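Long-range contacts in geranyltranstransferase (Methylococcus capsulatus, PDB 3TS7), which probably makes farnesyl diphosphate from allylic and isopentenyl diphosphates with the help of magnesium: residues R37-M42 / T115-A119; A127-A132 / M147-A152; K174-L180 / P254-L260; R213-Y217 / L290-A294. All coordinates share one frame; numbering follows the deposited sequence.

Contact 1. Residues R37-M42 / T115-A119; sequences RLHQAM and TAILA
Ala119 and Ala41 bring the backbones of two helices together, their CB atoms 4.1 Å apart, where the axes of 37-42 and 115-119 approach to 9.2 Å and cross at -71°. The nearest CA pair, Met42 and Ala119, is separated by 5.2 Å, a spacing that small residues permit. Around this point the packing is tight. Leu38 sets its CD1 branch against the backbone of the second helix, 3.6 Å from the N of Ala119, and the same methyl meets CB of Leu118. Met42 also approaches Ala119: its CG lies 3.8 Å from CB of that alanine, while the bend at chi3 (102°) turns CE back to within 3.7 Å of Ala119 O. The methyl CG2 of Thr115, anti to the backbone N with OG1 at chi1 -58°, rests against CB of Ala41 at 3.6 Å. In the all-helical isoprenoid synthase fold, this crossing joins helix 36-46 to the start of helix 113-133 at the dimer face, for Ala165 and Pro157 of the second subunit pack on Leu38 and Met42. Toward solvent the contact thins out. Arg37, extended from CG to NE, runs across Thr115 at about a right angle, and its NE stays 3.5 Å from Thr115 OG1, obliquely placed to the guanidinium. The stronger polar partner of both is Asp112, whose OD2 forms a salt bridge with Arg37 NH1 and a hydrogen bond with Thr115 OG1, joining the exposed arginine to the buried threonine through one carboxylate oxygen.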
loop_
_atom_site.group_PDB
_atom_site.type_symbol
_atom_site.label_atom_id
_atom_site.label_comp_id
_atom_site.label_asym_id
_atom_site.label_seq_id
_atom_site.Cartn_x
_atom_site.Cartn_y
_atom_site.Cartn_z
ATOM N N ARG B 37 0.717 17.682 9.856
ATOM C CA ARG B 37 2.021 17.532 9.229
ATOM C C ARG B 37 2.027 16.376 8.202
ATOM O O ARG B 37 2.516 16.556 7.084
ATOM C CB ARG B 37 3.082 17.319 10.309
ATOM C CG ARG B 37 4.507 17.137 9.814
ATOM C CD ARG B 37 5.455 17.126 11.002
ATOM N NE ARG B 37 6.874 17.101 10.643
ATOM C CZ ARG B 37 7.565 18.147 10.188
ATOM N NH1 ARG B 37 8.855 18.007 9.909
ATOM N NH2 ARG B 37 6.978 19.327 10.005
ATOM N N LEU B 38 1.474 15.217 8.586
ATOM C CA LEU B 38 1.332 14.068 7.683
ATOM C C LEU B 38 0.494 14.408 6.447
ATOM O O LEU B 38 0.902 14.103 5.325
ATOM C CB LEU B 38 0.749 12.841 8.400
ATOM C CG LEU B 38 0.438 11.640 7.489
ATOM C CD1 LEU B 38 1.719 10.963 7.016
ATOM C CD2 LEU B 38 -0.459 10.628 8.142
ATOM N N HIS B 39 -0.650 15.059 6.650
ATOM C CA HIS B 39 -1.526 15.442 5.531
ATOM C C HIS B 39 -0.875 16.435 4.580
ATOM O O HIS B 39 -1.060 16.358 3.359
ATOM C CB HIS B 39 -2.857 16.019 6.018
ATOM C CG HIS B 39 -3.771 15.011 6.646
ATOM N ND1 HIS B 39 -4.905 15.374 7.339
ATOM C CD2 HIS B 39 -3.714 13.658 6.700
ATOM C CE1 HIS B 39 -5.517 14.288 7.780
ATOM N NE2 HIS B 39 -4.815 13.232 7.405
ATOM N N GLN B 40 -0.117 17.367 5.142
ATOM C CA GLN B 40 0.575 18.377 4.350
ATOM C C GLN B 40 1.782 17.792 3.608
ATOM O O GLN B 40 2.168 18.305 2.565
ATOM C CB GLN B 40 1.014 19.551 5.229
ATOM C CG GLN B 40 -0.121 20.476 5.669
ATOM C CD GLN B 40 0.213 21.243 6.938
ATOM O OE1 GLN B 40 1.368 21.589 7.184
ATOM N NE2 GLN B 40 -0.798 21.499 7.758
ATOM N N ALA B 41 2.367 16.726 4.145
ATOM C CA ALA B 41 3.512 16.078 3.513
ATOM C C ALA B 41 3.081 15.278 2.279
ATOM O O ALA B 41 3.770 15.296 1.257
ATOM C CB ALA B 41 4.231 15.175 4.500
ATOM N N MET B 42 1.948 14.580 2.397
ATOM C CA MET B 42 1.325 13.871 1.276
ATOM C C MET B 42 0.929 14.831 0.164
ATOM O O MET B 42 1.220 14.584 -1.007
ATOM C CB MET B 42 0.090 13.109 1.738
ATOM C CG MET B 42 0.357 12.115 2.820
ATOM S SD MET B 42 -1.215 11.494 3.461
ATOM C CE MET B 42 -1.199 9.969 2.634
ATOM N N THR B 115 8.312 11.381 8.681
ATOM C CA THR B 115 7.140 11.913 8.014
ATOM C C THR B 115 7.095 11.435 6.545
ATOM O O THR B 115 6.019 11.136 6.033
ATOM C CB THR B 115 7.096 13.453 8.104
ATOM O OG1 THR B 115 7.113 13.855 9.477
ATOM C CG2 THR B 115 5.844 13.992 7.510
ATOM N N ALA B 116 8.256 11.335 5.897
ATOM C CA ALA B 116 8.345 10.822 4.528
ATOM C C ALA B 116 7.960 9.349 4.437
ATOM O O ALA B 116 7.162 8.969 3.569
ATOM C CB ALA B 116 9.747 11.050 3.954
ATOM N N ILE B 117 8.497 8.530 5.348
ATOM C CA ILE B 117 8.161 7.111 5.405
ATOM C C ILE B 117 6.635 6.948 5.524
ATOM O O ILE B 117 6.025 6.230 4.727
ATOM C CB ILE B 117 8.890 6.377 6.546
ATOM C CG1 ILE B 117 10.383 6.247 6.231
ATOM C CG2 ILE B 117 8.321 4.986 6.747
ATOM C CD1 ILE B 117 11.273 6.090 7.471
ATOM N N LEU B 118 6.035 7.680 6.465
ATOM C CA LEU B 118 4.597 7.628 6.713
ATOM C C LEU B 118 3.718 8.203 5.597
ATOM O O LEU B 118 2.649 7.657 5.324
ATOM C CB LEU B 118 4.249 8.297 8.049
ATOM C CG LEU B 118 4.813 7.611 9.296
ATOM C CD1 LEU B 118 4.520 8.471 10.529
ATOM C CD2 LEU B 118 4.339 6.159 9.470
ATOM N N ALA B 119 4.144 9.300 4.980
ATOM C CA ALA B 119 3.380 9.877 3.866
ATOM C C ALA B 119 3.312 8.892 2.703
ATOM O O ALA B 119 2.266 8.759 2.089
ATOM C CB ALA B 119 3.951 11.190 3.421
#

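Contact 2. Residues A127-A132 / M147-A152; sequences AFHVLA and MIETLA
Leu131 and Ile148 mark the nearest backbone approach of two antiparallel helices, their CA atoms 6.3 Å apart, in the all-helical isoprenoid synthase fold; the segment axes lie 9.9 Å apart at 162°. The side chains of the first shell are all apolar. Leu131 CB meets CG1 of Ile148, and its CD1 continues to CD2 of Leu151 at 3.8 Å, the two leucine side chains crossing at a slant. That Leu151 methyl also reaches CB of Ala127 at 3.9 Å, one helical turn from Leu131. It further lies over one face of the Phe128 ring, 4.1 Å above its plane and displaced toward the rim. With CG anti to the carbonyl carbon (chi1 -74°), the Phe128 ring passes Ile148 obliquely, its CD2 4.0 Å from CG2.

Farther out, Ile82 and Val79 of helix 73-90 back Leu151, while Leu198 and Leu201 of helix 177-201 cover Met147. On the dimer side, Phe128 stacks with Phe128 of the second subunit, and His129 ND1 is hydrogen-bonded to Glu149 OE1 of that subunit. The ring is thus shared with the subunit interface; its edge meets the other helix's backbone, CE2 3.8 Å from Ile148 O and CZ 3.6 Å from Ala152 CA.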
loop_
_atom_site.group_PDB
_atom_site.type_symbol
_atom_site.label_atom_id
_atom_site.label_comp_id
_atom_site.label_asym_id
_atom_site.label_seq_id
_atom_site.Cartn_x
_atom_site.Cartn_y
_atom_site.Cartn_z
ATOM N N ALA B 127 -4.465 4.812 -2.151
ATOM C CA ALA B 127 -4.698 4.344 -3.508
ATOM C C ALA B 127 -5.725 3.232 -3.517
ATOM O O ALA B 127 -6.666 3.255 -4.321
ATOM C CB ALA B 127 -3.407 3.879 -4.164
ATOM N N PHE B 128 -5.561 2.274 -2.607
ATOM C CA PHE B 128 -6.448 1.144 -2.549
ATOM C C PHE B 128 -7.826 1.523 -1.967
ATOM O O PHE B 128 -8.836 0.904 -2.320
ATOM C CB PHE B 128 -5.804 0.037 -1.723
ATOM C CG PHE B 128 -4.692 -0.666 -2.433
ATOM C CD1 PHE B 128 -3.365 -0.453 -2.063
ATOM C CD2 PHE B 128 -4.970 -1.530 -3.493
ATOM C CE1 PHE B 128 -2.330 -1.115 -2.721
ATOM C CE2 PHE B 128 -3.946 -2.185 -4.164
ATOM C CZ PHE B 128 -2.625 -1.976 -3.774
ATOM N N HIS B 129 -7.838 2.500 -1.052
ATOM C CA HIS B 129 -9.102 3.065 -0.510
ATOM C C HIS B 129 -9.918 3.721 -1.627
ATOM O O HIS B 129 -11.143 3.492 -1.716
ATOM C CB HIS B 129 -8.825 4.038 0.649
ATOM C CG HIS B 129 -9.965 4.958 0.987
ATOM N ND1 HIS B 129 -11.155 4.513 1.528
ATOM C CD2 HIS B 129 -10.079 6.309 0.889
ATOM C CE1 HIS B 129 -11.951 5.547 1.742
ATOM N NE2 HIS B 129 -11.327 6.646 1.351
ATOM N N VAL B 130 -9.237 4.477 -2.495
ATOM C CA VAL B 130 -9.898 5.084 -3.681
ATOM C C VAL B 130 -10.543 4.001 -4.567
ATOM O O VAL B 130 -11.739 4.077 -4.868
ATOM C CB VAL B 130 -8.952 6.032 -4.480
ATOM C CG1 VAL B 130 -9.577 6.471 -5.813
ATOM C CG2 VAL B 130 -8.638 7.260 -3.679
ATOM N N LEU B 131 -9.807 2.943 -4.902
ATOM C CA LEU B 131 -10.355 1.914 -5.792
ATOM C C LEU B 131 -11.508 1.129 -5.162
ATOM O O LEU B 131 -12.482 0.801 -5.841
ATOM C CB LEU B 131 -9.271 0.947 -6.285
ATOM C CG LEU B 131 -8.190 1.441 -7.250
ATOM C CD1 LEU B 131 -7.269 0.254 -7.601
ATOM C CD2 LEU B 131 -8.774 2.057 -8.543
ATOM N N ALA B 132 -11.404 0.840 -3.868
ATOM C CA ALA B 132 -12.400 0.000 -3.206
ATOM C C ALA B 132 -13.710 0.762 -2.932
ATOM O O ALA B 132 -14.779 0.175 -2.910
ATOM C CB ALA B 132 -11.837 -0.579 -1.899
ATOM N N MET B 147 -9.643 -4.216 -10.748
ATOM C CA MET B 147 -8.800 -3.020 -10.685
ATOM C C MET B 147 -7.849 -3.042 -9.495
ATOM O O MET B 147 -6.680 -2.633 -9.604
ATOM C CB MET B 147 -9.645 -1.767 -10.542
ATOM C CG MET B 147 -10.371 -1.350 -11.806
ATOM S SD MET B 147 -11.324 0.126 -11.478
ATOM C CE MET B 147 -12.077 0.385 -13.091
ATOM N N ILE B 148 -8.382 -3.494 -8.363
ATOM C CA ILE B 148 -7.613 -3.576 -7.106
ATOM C C ILE B 148 -6.502 -4.601 -7.267
ATOM O O ILE B 148 -5.334 -4.299 -6.979
ATOM C CB ILE B 148 -8.516 -3.923 -5.891
ATOM C CG1 ILE B 148 -9.525 -2.787 -5.648
ATOM C CG2 ILE B 148 -7.664 -4.189 -4.643
ATOM C CD1 ILE B 148 -10.810 -3.230 -4.978
ATOM N N GLU B 149 -6.858 -5.784 -7.769
ATOM C CA GLU B 149 -5.864 -6.825 -8.043
ATOM C C GLU B 149 -4.776 -6.349 -8.986
ATOM O O GLU B 149 -3.595 -6.616 -8.749
ATOM C CB GLU B 149 -6.516 -8.119 -8.550
ATOM C CG GLU B 149 -5.525 -9.197 -9.108
ATOM C CD GLU B 149 -4.356 -9.573 -8.167
ATOM O OE1 GLU B 149 -4.370 -9.246 -6.955
ATOM O OE2 GLU B 149 -3.394 -10.204 -8.658
ATOM N N THR B 150 -5.180 -5.612 -10.025
ATOM C CA THR B 150 -4.255 -5.038 -10.981
ATOM C C THR B 150 -3.257 -4.142 -10.287
ATOM O O THR B 150 -2.040 -4.278 -10.495
ATOM C CB THR B 150 -5.004 -4.226 -12.064
ATOM O OG1 THR B 150 -5.715 -5.138 -12.893
ATOM C CG2 THR B 150 -4.032 -3.398 -12.908
ATOM N N LEU B 151 -3.757 -3.240 -9.441
ATOM C CA LEU B 151 -2.871 -2.275 -8.796
ATOM C C LEU B 151 -1.954 -2.971 -7.776
ATOM O O LEU B 151 -0.768 -2.624 -7.651
ATOM C CB LEU B 151 -3.652 -1.121 -8.150
ATOM C CG LEU B 151 -2.799 0.091 -7.717
ATOM C CD1 LEU B 151 -2.286 0.908 -8.894
ATOM C CD2 LEU B 151 -3.618 0.996 -6.791
ATOM N N ALA B 152 -2.485 -3.966 -7.080
ATOM C CA ALA B 152 -1.702 -4.658 -6.068
ATOM C C ALA B 152 -0.574 -5.461 -6.719
ATOM O O ALA B 152 0.539 -5.420 -6.240
ATOM C CB ALA B 152 -2.574 -5.549 -5.236
#

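Contact 3. Residues K174-L180 / P254-L260; sequences KLDLPGL and PNYPALL
Lys174-Leu180 passes from an extended chain into the start of helix 177-201 opposite the short helix 256-260, with CA atoms 5.9 Å apart at Lys174 and Pro254 and 7.3 Å apart at Leu177 and Leu259. Leu180 makes the most extensive contact. Its CG stands anti to the backbone N (chi1 176°), which carries CD2 over the Tyr256 ring, 3.6 Å from the centroid and only 3° off the normal, a nearly centred CH-pi contact. Leu177 instead meets the ring's edge: its CD1 comes 3.9 Å from Tyr256 CE1 and touches Leu260 CD1 as well. A serine in place of Tyr256 would probably leave Leu180 CD2 without its aromatic platform and open a gap beside Leu177. Toward the surface, Leu259 lays its two branches along the other backbone, CD1 being 3.2 Å from Leu175 O, and CD2 3.6 Å from Leu177 N and equally near Asp176 O. The ring of Pro254 receives Leu175 CD1 on its CG at 3.8 Å.

The second helix starts at Asn255, an N-cap whose OD1 accepts from Ala258 N at 3.0 Å, the donor standing above the carbonyl plane. Asp230 of helix 208-237 takes the N-H of Tyr256, and Leu223 and Ile227 of the same helix pack against Tyr256. The N-terminal turn of helix 177-201 thus packs along the short, Asn-capped helix 256-260 at the periphery of the all-helical isoprenoid synthase fold.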
loop_
_atom_site.group_PDB
_atom_site.type_symbol
_atom_site.label_atom_id
_atom_site.label_comp_id
_atom_site.label_asym_id
_atom_site.label_seq_id
_atom_site.Cartn_x
_atom_site.Cartn_y
_atom_site.Cartn_z
ATOM N N LYS B 174 26.858 -6.158 -14.295
ATOM C CA LYS B 174 26.652 -6.114 -15.736
ATOM C C LYS B 174 25.577 -7.141 -16.088
ATOM O O LYS B 174 25.800 -8.354 -16.003
ATOM C CB LYS B 174 27.969 -6.388 -16.490
ATOM C CG LYS B 174 27.837 -6.454 -18.021
ATOM C CD LYS B 174 29.186 -6.338 -18.735
ATOM C CE LYS B 174 29.517 -4.892 -19.120
ATOM N NZ LYS B 174 28.741 -4.410 -20.309
ATOM N N LEU B 175 24.405 -6.641 -16.460
ATOM C CA LEU B 175 23.280 -7.492 -16.813
ATOM C C LEU B 175 23.246 -7.668 -18.319
ATOM O O LEU B 175 23.687 -6.800 -19.050
ATOM C CB LEU B 175 21.973 -6.844 -16.346
ATOM C CG LEU B 175 21.796 -6.473 -14.868
ATOM C CD1 LEU B 175 20.541 -5.625 -14.690
ATOM C CD2 LEU B 175 21.725 -7.723 -14.011
ATOM N N ASP B 176 22.717 -8.794 -18.774
ATOM C CA ASP B 176 22.390 -9.020 -20.181
ATOM C C ASP B 176 21.202 -8.141 -20.608
ATOM O O ASP B 176 20.640 -7.401 -19.796
ATOM C CB ASP B 176 22.035 -10.491 -20.381
ATOM C CG ASP B 176 20.990 -10.983 -19.383
ATOM O OD1 ASP B 176 20.188 -11.866 -19.743
ATOM O OD2 ASP B 176 20.967 -10.488 -18.232
ATOM N N LEU B 177 20.827 -8.211 -21.883
ATOM C CA LEU B 177 19.642 -7.486 -22.358
ATOM C C LEU B 177 18.318 -7.942 -21.708
ATOM O O LEU B 177 17.583 -7.083 -21.207
ATOM C CB LEU B 177 19.556 -7.420 -23.899
ATOM C CG LEU B 177 18.396 -6.578 -24.484
ATOM C CD1 LEU B 177 18.492 -5.091 -24.075
ATOM C CD2 LEU B 177 18.305 -6.721 -26.008
ATOM N N PRO B 178 18.018 -9.266 -21.693
ATOM C CA PRO B 178 16.778 -9.678 -21.034
ATOM C C PRO B 178 16.746 -9.294 -19.551
ATOM O O PRO B 178 15.674 -8.971 -19.032
ATOM C CB PRO B 178 16.787 -11.209 -21.167
ATOM C CG PRO B 178 17.671 -11.487 -22.331
ATOM C CD PRO B 178 18.721 -10.432 -22.280
ATOM N N GLY B 179 17.913 -9.320 -18.901
ATOM C CA GLY B 179 18.050 -8.981 -17.490
ATOM C C GLY B 179 17.788 -7.517 -17.173
ATOM O O GLY B 179 17.131 -7.196 -16.170
ATOM N N LEU B 180 18.311 -6.627 -18.012
ATOM C CA LEU B 180 18.079 -5.202 -17.846
ATOM C C LEU B 180 16.629 -4.844 -18.191
ATOM O O LEU B 180 16.020 -4.006 -17.523
ATOM C CB LEU B 180 19.064 -4.391 -18.680
ATOM C CG LEU B 180 18.940 -2.871 -18.730
ATOM C CD1 LEU B 180 19.171 -2.270 -17.347
ATOM C CD2 LEU B 180 19.908 -2.277 -19.765
ATOM N N PRO B 254 23.971 -0.556 -14.722
ATOM C CA PRO B 254 23.767 -1.033 -16.096
ATOM C C PRO B 254 22.785 -0.163 -16.889
ATOM O O PRO B 254 21.771 0.285 -16.358
ATOM C CB PRO B 254 23.233 -2.460 -15.911
ATOM C CG PRO B 254 22.691 -2.507 -14.528
ATOM C CD PRO B 254 23.450 -1.502 -13.716
ATOM N N ASN B 255 23.124 0.103 -18.145
ATOM C CA ASN B 255 22.296 0.920 -19.015
ATOM C C ASN B 255 22.326 0.362 -20.431
ATOM O O ASN B 255 23.157 -0.503 -20.760
ATOM C CB ASN B 255 22.715 2.401 -18.981
ATOM C CG ASN B 255 24.165 2.618 -19.389
ATOM O OD1 ASN B 255 24.459 2.900 -20.548
ATOM N ND2 ASN B 255 25.075 2.473 -18.440
ATOM N N TYR B 256 21.403 0.846 -21.256
ATOM C CA TYR B 256 21.239 0.324 -22.604
ATOM C C TYR B 256 22.397 0.645 -23.572
ATOM O O TYR B 256 22.834 -0.257 -24.289
ATOM C CB TYR B 256 19.877 0.732 -23.190
ATOM C CG TYR B 256 18.686 0.045 -22.550
ATOM C CD1 TYR B 256 18.251 -1.203 -23.009
ATOM C CD2 TYR B 256 17.992 0.645 -21.483
ATOM C CE1 TYR B 256 17.154 -1.850 -22.424
ATOM C CE2 TYR B 256 16.880 0.004 -20.886
ATOM C CZ TYR B 256 16.469 -1.239 -21.377
ATOM O OH TYR B 256 15.378 -1.885 -20.833
ATOM N N PRO B 257 22.886 1.912 -23.613
ATOM C CA PRO B 257 24.009 2.123 -24.540
ATOM C C PRO B 257 25.318 1.449 -24.106
ATOM O O PRO B 257 26.105 1.079 -24.966
ATOM C CB PRO B 257 24.180 3.647 -24.558
ATOM C CG PRO B 257 22.887 4.196 -24.019
ATOM C CD PRO B 257 22.442 3.191 -23.025
ATOM N N ALA B 258 25.548 1.290 -22.802
ATOM C CA ALA B 258 26.735 0.547 -22.332
ATOM C C ALA B 258 26.679 -0.906 -22.783
ATOM O O ALA B 258 27.673 -1.461 -23.233
ATOM C CB ALA B 258 26.894 0.630 -20.816
ATOM N N LEU B 259 25.498 -1.500 -22.693
ATOM C CA LEU B 259 25.278 -2.873 -23.087
ATOM C C LEU B 259 25.266 -3.109 -24.608
ATOM O O LEU B 259 25.763 -4.132 -25.090
ATOM C CB LEU B 259 23.942 -3.308 -22.509
ATOM C CG LEU B 259 23.581 -4.773 -22.555
ATOM C CD1 LEU B 259 24.674 -5.531 -21.853
ATOM C CD2 LEU B 259 22.255 -4.929 -21.834
ATOM N N LEU B 260 24.684 -2.179 -25.360
ATOM C CA LEU B 260 24.405 -2.448 -26.773
ATOM C C LEU B 260 25.174 -1.558 -27.734
ATOM O O LEU B 260 25.141 -1.791 -28.935
ATOM C CB LEU B 260 22.903 -2.313 -27.059
ATOM C CG LEU B 260 21.920 -3.181 -26.276
ATOM C CD1 LEU B 260 20.526 -2.567 -26.317
ATOM C CD2 LEU B 260 21.900 -4.608 -26.802
#

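Contact 4. Residues R213-Y217 / L290-A294; sequences RLDHY and LRELA
Leu290 forms the apolar centre with Leu214 and the ring of Tyr217. Its CD1 meets Leu214 CD2 at 3.7 Å, the two side chains crossing at about a right angle, while its CB lies 3.9 Å from Tyr217 CZ and its CD2 4.0 Å from CE2. Ala294, one turn on, brings CB to Tyr217 CE1 at 3.9 Å in an oblique approach. Ala60 and Thr64 of helix 53-65 also pack on Leu290.

The segment axes are 12.8 Å apart, and Tyr217 spans the gap with CG anti to the backbone N (chi1 166°), its side chain crossing Leu290 at a slant. At its far end OH donates to Leu290 O at 2.7 Å, tilted 23° from the carbonyl plane. The same oxygen accepts the helical bond from Ala294 N on the other face of that plane, so two donors grip one carbonyl. A phenylalanine here would probably keep the ring packing but cost Leu290 O its hydroxyl donor, and leave the end of the ring without a polar tether.

Helix 288-298, the last but one of the modelled helices, is in this way tied to the long helix 208-237 by a tyrosine-to-carbonyl bridge between two nearly parallel members of the helical bundle, 20° apart in direction.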
loop_
_atom_site.group_PDB
_atom_site.type_symbol
_atom_site.label_atom_id
_atom_site.label_comp_id
_atom_site.label_asym_id
_atom_site.label_seq_id
_atom_site.Cartn_x
_atom_site.Cartn_y
_atom_site.Cartn_z
ATOM N N ARG B 213 -3.854 -5.806 -26.720
ATOM C CA ARG B 213 -3.175 -4.830 -27.592
ATOM C C ARG B 213 -2.759 -3.585 -26.843
ATOM O O ARG B 213 -1.655 -3.073 -27.021
ATOM C CB ARG B 213 -4.060 -4.418 -28.772
ATOM C CG ARG B 213 -4.245 -5.483 -29.828
ATOM C CD ARG B 213 -5.142 -4.936 -30.958
ATOM N NE ARG B 213 -5.224 -5.870 -32.077
ATOM C CZ ARG B 213 -4.435 -5.839 -33.149
ATOM N NH1 ARG B 213 -4.591 -6.745 -34.108
ATOM N NH2 ARG B 213 -3.493 -4.909 -33.269
ATOM N N LEU B 214 -3.643 -3.092 -25.991
ATOM C CA LEU B 214 -3.354 -1.863 -25.282
ATOM C C LEU B 214 -2.309 -2.102 -24.196
ATOM O O LEU B 214 -1.494 -1.218 -23.913
ATOM C CB LEU B 214 -4.636 -1.257 -24.692
ATOM C CG LEU B 214 -5.549 -0.580 -25.718
ATOM C CD1 LEU B 214 -6.975 -0.425 -25.164
ATOM C CD2 LEU B 214 -4.972 0.758 -26.114
ATOM N N ASP B 215 -2.372 -3.265 -23.575
ATOM C CA ASP B 215 -1.274 -3.724 -22.699
ATOM C C ASP B 215 0.079 -3.803 -23.424
ATOM O O ASP B 215 1.097 -3.303 -22.910
ATOM C CB ASP B 215 -1.596 -5.075 -22.068
ATOM C CG ASP B 215 -0.519 -5.502 -21.090
ATOM O OD1 ASP B 215 -0.288 -4.786 -20.082
ATOM O OD2 ASP B 215 0.124 -6.518 -21.354
ATOM N N HIS B 216 0.092 -4.397 -24.621
ATOM C CA HIS B 216 1.332 -4.395 -25.445
ATOM C C HIS B 216 1.796 -2.999 -25.817
ATOM O O HIS B 216 2.996 -2.713 -25.762
ATOM C CB HIS B 216 1.210 -5.296 -26.690
ATOM C CG HIS B 216 2.539 -5.726 -27.236
ATOM N ND1 HIS B 216 3.412 -6.522 -26.523
ATOM C CD2 HIS B 216 3.160 -5.447 -28.407
ATOM C CE1 HIS B 216 4.508 -6.720 -27.234
ATOM N NE2 HIS B 216 4.380 -6.082 -28.383
ATOM N N TYR B 217 0.857 -2.101 -26.150
ATOM C CA TYR B 217 1.184 -0.681 -26.351
ATOM C C TYR B 217 1.865 -0.116 -25.100
ATOM O O TYR B 217 2.895 0.591 -25.179
ATOM C CB TYR B 217 -0.101 0.123 -26.690
ATOM C CG TYR B 217 0.032 1.613 -26.588
ATOM C CD1 TYR B 217 0.465 2.375 -27.682
ATOM C CD2 TYR B 217 -0.271 2.280 -25.405
ATOM C CE1 TYR B 217 0.594 3.746 -27.584
ATOM C CE2 TYR B 217 -0.150 3.648 -25.302
ATOM C CZ TYR B 217 0.271 4.380 -26.394
ATOM O OH TYR B 217 0.404 5.745 -26.284
ATOM N N LEU B 290 -3.409 8.166 -28.681
ATOM C CA LEU B 290 -2.369 7.237 -28.188
ATOM C C LEU B 290 -1.129 7.198 -29.093
ATOM O O LEU B 290 -0.000 7.042 -28.611
ATOM C CB LEU B 290 -2.936 5.838 -28.000
ATOM C CG LEU B 290 -3.967 5.716 -26.856
ATOM C CD1 LEU B 290 -4.500 4.318 -26.820
ATOM C CD2 LEU B 290 -3.333 6.089 -25.508
ATOM N N ARG B 291 -1.350 7.376 -30.394
ATOM C CA ARG B 291 -0.271 7.455 -31.372
ATOM C C ARG B 291 0.635 8.644 -31.082
ATOM O O ARG B 291 1.858 8.512 -31.077
ATOM C CB ARG B 291 -0.840 7.502 -32.808
ATOM C CG ARG B 291 -1.428 6.182 -33.280
ATOM C CD ARG B 291 -2.012 6.183 -34.722
ATOM N NE ARG B 291 -2.705 4.917 -34.967
ATOM C CZ ARG B 291 -4.017 4.720 -34.865
ATOM N NH1 ARG B 291 -4.512 3.521 -35.051
ATOM N NH2 ARG B 291 -4.840 5.712 -34.567
ATOM N N GLU B 292 0.038 9.795 -30.803
ATOM C CA GLU B 292 0.795 10.992 -30.477
ATOM C C GLU B 292 1.399 10.950 -29.071
ATOM O O GLU B 292 2.501 11.479 -28.832
ATOM C CB GLU B 292 -0.103 12.228 -30.609
ATOM C CG GLU B 292 -0.559 12.490 -32.047
ATOM C CD GLU B 292 0.572 12.973 -32.954
ATOM O OE1 GLU B 292 0.565 12.621 -34.152
ATOM O OE2 GLU B 292 1.469 13.706 -32.480
ATOM N N LEU B 293 0.662 10.356 -28.138
ATOM C CA LEU B 293 1.149 10.213 -26.768
ATOM C C LEU B 293 2.392 9.289 -26.708
ATOM O O LEU B 293 3.333 9.582 -25.972
ATOM C CB LEU B 293 0.038 9.706 -25.846
ATOM C CG LEU B 293 0.342 9.691 -24.347
ATOM C CD1 LEU B 293 0.631 11.114 -23.813
ATOM C CD2 LEU B 293 -0.799 9.036 -23.581
ATOM N N ALA B 294 2.391 8.204 -27.492
ATOM C CA ALA B 294 3.586 7.361 -27.659
ATOM C C ALA B 294 4.843 8.179 -27.988
ATOM O O ALA B 294 5.843 8.091 -27.267
ATOM C CB ALA B 294 3.353 6.292 -28.691
#

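Contacts 1 and 2 share helix 113-133: contact 1 uses its beginning and contact 2 its end, with centres 21 Å apart and nearest atoms about 8 Å apart. Both border the second subunit, whereas contacts 3 and 4 have no neighbouring chain against their segments. Contacts 3 and 4, whose centres lie 25 Å apart, alternate along the chain. Contacts 1 and 4, with centres 34 Å apart, lie on opposite sides of the chain's centre. Contact 2 comes within about 8 Å of contact 4 (nearest atoms). Contacts 1, 2 and 4 join helices of the bundle, contact 3 helix ends and loops. Asp230, beside contact 3, belongs to the second aspartate-rich motif, which in this family binds diphosphate through magnesium.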